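Local coordinates for DNA repair protein PprA (Deinococcus deserti, PDB 6MC8) that binds DNA as a radiation-induced, filament-forming protein of DNA damage repair and genome segregation, at residues R120-A123 and G124-S128; L158-L161 and I162-R166. The protein carries 2 engineered substitutions. One frame throughout, in Å; residues are numbered along the deposited sequence.

In the fold
After three helices (35-43, 52-57 and 62-80) the chain forms the antiparallel sheet of strands 89-95, 100-107 and 110-114, then enters helix 119-127, where interaction 1 lies. A long connection leads to helix 156-163, whose last turns and exit form interaction 2, just before strand 168-176 opens the second antiparallel sheet. Each contact joins residues a turn or so apart, so neither closes a long loop; they run in series, without nesting or crossing. The centres of interactions 1 and 2 lie about 37 Å apart and their nearest atoms about 27 Å. Interaction 1 belongs to a helix packed on the first sheet, whereas interaction 2 ties the second sheet and helix 274-304 to the subunit interface.

Interaction 1: residues R120-A123 and G124-S128; sequences RAIA and GTYAS
Thr125 grips the carbonyl of Ala121 twice, through backbone and side chain, within the alpha-helix 119-127. Thr125 OG1 donates to Ala121 O at 2.8 Å and Thr125 N to the same oxygen at 3.1 Å. The two donors arrive from opposite faces of the carbonyl plane, so one oxygen serves both. The hydroxyl gets there because OG1 stands beside its own backbone N, opposite the carbonyl carbon (chi1 -60°), and thus hangs back over the preceding turn. Threonine suits the place: its OG1 stays tied to the helix while the side chain touches Arg112 and Ala113 of strand 110-114. A valine in its place would probably leave Ala121 O with the backbone N-H as its one donor here and set a methyl against that oxygen.

One residue further on, Tyr126 N binds Ile122 O at 3.1 Å with an N-H...O angle of 158°, and the two side chains run side by side in the same direction. Ile122 CG2 lies 3.7 Å from Tyr126 CE2. This is the greasy side of an amphipathic helix: Leu105 of strand 100-107 packs against both residues, Phe257 covers Ile122, and the ring of His77 meets Tyr126 edge-to-face. The regular ladder is filled out by Gly124 N to Arg120 O at 2.9 Å and by a weak bond from Ala127 N to Ala123 O. Arg120, long and charged, suits the solvent-facing side, where it also touches His256. Three residues on from Thr125, Ser128 OG folds back and donates to Thr125 O at 2.9 Å.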
loop_
_atom_site.group_PDB
_atom_site.type_symbol
_atom_site.label_atom_id
_atom_site.label_comp_id
_atom_site.label_asym_id
_atom_site.label_seq_id
_atom_site.Cartn_x
_atom_site.Cartn_y
_atom_site.Cartn_z
ATOM N N ARG A 120 26.442 11.325 -24.016
ATOM C CA ARG A 120 25.328 12.134 -24.502
ATOM C C ARG A 120 24.141 11.263 -24.892
ATOM O O ARG A 120 22.988 11.608 -24.610
ATOM C CB ARG A 120 25.781 12.993 -25.686
ATOM C CG ARG A 120 24.668 13.820 -26.313
ATOM C CD ARG A 120 25.146 14.732 -27.421
ATOM N NE ARG A 120 25.845 15.905 -26.913
ATOM C CZ ARG A 120 26.480 16.783 -27.681
ATOM N NH1 ARG A 120 26.509 16.619 -28.997
ATOM N NH2 ARG A 120 27.089 17.825 -27.134
ATOM N N ALA A 121 24.411 10.111 -25.507
ATOM C CA ALA A 121 23.341 9.231 -25.960
ATOM C C ALA A 121 22.641 8.554 -24.786
ATOM O O ALA A 121 21.426 8.336 -24.820
ATOM C CB ALA A 121 23.903 8.194 -26.929
ATOM N N ILE A 122 23.398 8.204 -23.744
ATOM C CA ILE A 122 22.811 7.579 -22.562
ATOM C C ILE A 122 21.975 8.587 -21.785
ATOM O O ILE A 122 20.868 8.277 -21.328
ATOM C CB ILE A 122 23.922 6.955 -21.695
ATOM C CG1 ILE A 122 24.551 5.761 -22.408
ATOM C CG2 ILE A 122 23.402 6.522 -20.338
ATOM C CD1 ILE A 122 25.835 5.291 -21.771
ATOM N N ALA A 123 22.475 9.816 -21.653
ATOM C CA ALA A 123 21.740 10.851 -20.939
ATOM C C ALA A 123 20.503 11.286 -21.712
ATOM O O ALA A 123 19.508 11.701 -21.114
ATOM C CB ALA A 123 22.648 12.047 -20.666
ATOM N N GLY A 124 20.544 11.192 -23.041
ATOM C CA GLY A 124 19.367 11.505 -23.829
ATOM C C GLY A 124 18.320 10.409 -23.772
ATOM O O GLY A 124 17.125 10.674 -23.919
ATOM N N THR A 125 18.757 9.164 -23.578
ATOM C CA THR A 125 17.829 8.055 -23.385
ATOM C C THR A 125 17.091 8.194 -22.059
ATOM O O THR A 125 15.881 7.961 -21.974
ATOM C CB THR A 125 18.597 6.729 -23.460
ATOM O OG1 THR A 125 19.217 6.605 -24.743
ATOM C CG2 THR A 125 17.689 5.540 -23.232
ATOM N N TYR A 126 17.810 8.607 -21.016
ATOM C CA TYR A 126 17.200 8.836 -19.712
ATOM C C TYR A 126 16.352 10.103 -19.701
ATOM O O TYR A 126 15.403 10.208 -18.917
ATOM C CB TYR A 126 18.297 8.907 -18.653
ATOM C CG TYR A 126 18.891 7.570 -18.289
ATOM C CD1 TYR A 126 18.125 6.415 -18.328
ATOM C CD2 TYR A 126 20.241 7.451 -17.988
ATOM C CE1 TYR A 126 18.665 5.194 -18.011
ATOM C CE2 TYR A 126 20.796 6.227 -17.684
ATOM C CZ TYR A 126 20.003 5.105 -17.693
ATOM O OH TYR A 126 20.546 3.885 -17.388
ATOM N N ALA A 127 16.677 11.074 -20.557
ATOM C CA ALA A 127 15.935 12.330 -20.564
ATOM C C ALA A 127 14.570 12.164 -21.215
ATOM O O ALA A 127 13.616 12.864 -20.860
ATOM C CB ALA A 127 16.736 13.420 -21.276
ATOM N N SER A 128 14.448 11.227 -22.158
ATOM C CA SER A 128 13.164 10.959 -22.795
ATOM C C SER A 128 12.194 10.224 -21.877
ATOM O O SER A 128 11.016 10.101 -22.220
ATOM C CB SER A 128 13.371 10.163 -24.082
ATOM O OG SER A 128 13.842 8.860 -23.814
#

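Interaction 2: residues L158-L161 and I162-R166; sequences LRVL and IEDAR
Ile162 lays its side chain back over the carbonyl of Leu158, CG1 coming to 3.2 Å from Leu158 O, while its own backbone N binds that oxygen at 2.9 Å. CG1 is placed there by standing beside the backbone N (chi1 -71°), and CD1 continues along the same oxygen, with a looser apolar contact to Leu158 CB (4.4 Å). Both are buried aliphatic residues facing Trp277 of helix 274-304. Leu161 occupies the next flank, touching Phe168 and Val149; Leu161 O lies 3.3 Å from Ala165 CB, a methyl that also faces Leu161 CD2 at 4.2 Å.

Here helix 156-163 finishes and the chain turns towards strand 168-176. Val160 O accepts from Asp164 N at 2.9 Å and, weakly, from Ala165 N. Leu161 O and Ile162 O instead take hydrogen bonds from Arg185 on strand 179-186. Its positive charge probably complements the carbonyls at the C-terminal end of the helix.

Arg159 and Glu163, on the partly exposed side, run alongside each other, Arg159 CG lying against the carboxylate, 3.9 Å from Glu163 CD. The pair forms a long salt bridge, Arg159 NH1 to Glu163 OE2 at 3.8 Å, with guanidinium and carboxylate planes 81° apart, so the attraction is probably mainly electrostatic. Val160, compact and apolar, packs on its counterpart Val160 of the second subunit, and Arg166 NH1 bonds Pro144 O of that subunit.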
loop_
_atom_site.group_PDB
_atom_site.type_symbol
_atom_site.label_atom_id
_atom_site.label_comp_id
_atom_site.label_asym_id
_atom_site.label_seq_id
_atom_site.Cartn_x
_atom_site.Cartn_y
_atom_site.Cartn_z
ATOM N N LEU A 158 3.546 13.532 8.976
ATOM C CA LEU A 158 4.610 12.553 8.778
ATOM C C LEU A 158 4.709 11.582 9.942
ATOM O O LEU A 158 5.159 10.450 9.762
ATOM C CB LEU A 158 5.943 13.265 8.566
ATOM C CG LEU A 158 6.083 13.983 7.232
ATOM C CD1 LEU A 158 7.312 14.854 7.221
ATOM C CD2 LEU A 158 6.153 12.958 6.120
ATOM N N ARG A 159 4.289 11.998 11.136
ATOM C CA ARG A 159 4.386 11.126 12.301
ATOM C C ARG A 159 3.417 9.956 12.200
ATOM O O ARG A 159 3.753 8.825 12.556
ATOM C CB ARG A 159 4.143 11.931 13.576
ATOM C CG ARG A 159 4.299 11.138 14.852
ATOM C CD ARG A 159 4.223 12.036 16.059
ATOM N NE ARG A 159 5.379 12.922 16.127
ATOM C CZ ARG A 159 6.541 12.586 16.677
ATOM N NH1 ARG A 159 6.694 11.386 17.218
ATOM N NH2 ARG A 159 7.545 13.449 16.698
ATOM N N VAL A 160 2.218 10.204 11.679
ATOM C CA VAL A 160 1.243 9.131 11.531
ATOM C C VAL A 160 1.584 8.262 10.323
ATOM O O VAL A 160 1.399 7.041 10.349
ATOM C CB VAL A 160 -0.173 9.730 11.447
ATOM C CG1 VAL A 160 -1.224 8.654 11.287
ATOM C CG2 VAL A 160 -0.464 10.564 12.674
ATOM N N LEU A 161 2.119 8.870 9.262
ATOM C CA LEU A 161 2.462 8.115 8.058
ATOM C C LEU A 161 3.653 7.191 8.294
ATOM O O LEU A 161 3.711 6.084 7.750
ATOM C CB LEU A 161 2.748 9.078 6.905
ATOM C CG LEU A 161 1.584 9.880 6.321
ATOM C CD1 LEU A 161 2.103 10.970 5.414
ATOM C CD2 LEU A 161 0.629 8.991 5.569
ATOM N N ILE A 162 4.610 7.626 9.111
ATOM C CA ILE A 162 5.780 6.799 9.393
ATOM C C ILE A 162 5.434 5.708 10.401
ATOM O O ILE A 162 5.746 4.531 10.191
ATOM C CB ILE A 162 6.951 7.682 9.868
ATOM C CG1 ILE A 162 7.496 8.517 8.713
ATOM C CG2 ILE A 162 8.066 6.864 10.441
ATOM C CD1 ILE A 162 8.403 9.628 9.155
ATOM N N GLU A 163 4.761 6.076 11.494
ATOM C CA GLU A 163 4.480 5.117 12.560
ATOM C C GLU A 163 3.394 4.125 12.161
ATOM O O GLU A 163 3.546 2.914 12.352
ATOM C CB GLU A 163 4.063 5.846 13.836
ATOM C CG GLU A 163 5.163 6.586 14.551
ATOM C CD GLU A 163 4.653 7.338 15.758
ATOM O OE1 GLU A 163 3.424 7.448 15.913
ATOM O OE2 GLU A 163 5.478 7.804 16.562
ATOM N N ASP A 164 2.290 4.620 11.611
ATOM C CA ASP A 164 1.056 3.857 11.544
ATOM C C ASP A 164 0.683 3.398 10.144
ATOM O O ASP A 164 -0.091 2.450 10.008
ATOM C CB ASP A 164 -0.096 4.689 12.118
ATOM C CG ASP A 164 0.114 5.042 13.567
ATOM O OD1 ASP A 164 0.730 4.241 14.292
ATOM O OD2 ASP A 164 -0.315 6.137 13.974
ATOM N N ALA A 165 1.201 4.030 9.106
ATOM C CA ALA A 165 0.714 3.729 7.774
ATOM C C ALA A 165 1.565 2.666 7.089
ATOM O O ALA A 165 2.655 2.304 7.531
ATOM C CB ALA A 165 0.670 4.996 6.924
ATOM N N ARG A 166 1.022 2.165 5.988
ATOM C CA ARG A 166 1.694 1.337 4.997
ATOM C C ARG A 166 2.325 2.268 3.971
ATOM O O ARG A 166 2.815 3.332 4.358
ATOM C CB ARG A 166 0.719 0.341 4.385
ATOM C CG ARG A 166 0.230 -0.671 5.404
ATOM C CD ARG A 166 -0.945 -1.469 4.907
ATOM N NE ARG A 166 -1.481 -2.341 5.946
ATOM C CZ ARG A 166 -1.240 -3.642 6.036
ATOM N NH1 ARG A 166 -0.508 -4.247 5.119
ATOM N NH2 ARG A 166 -1.767 -4.343 7.025
#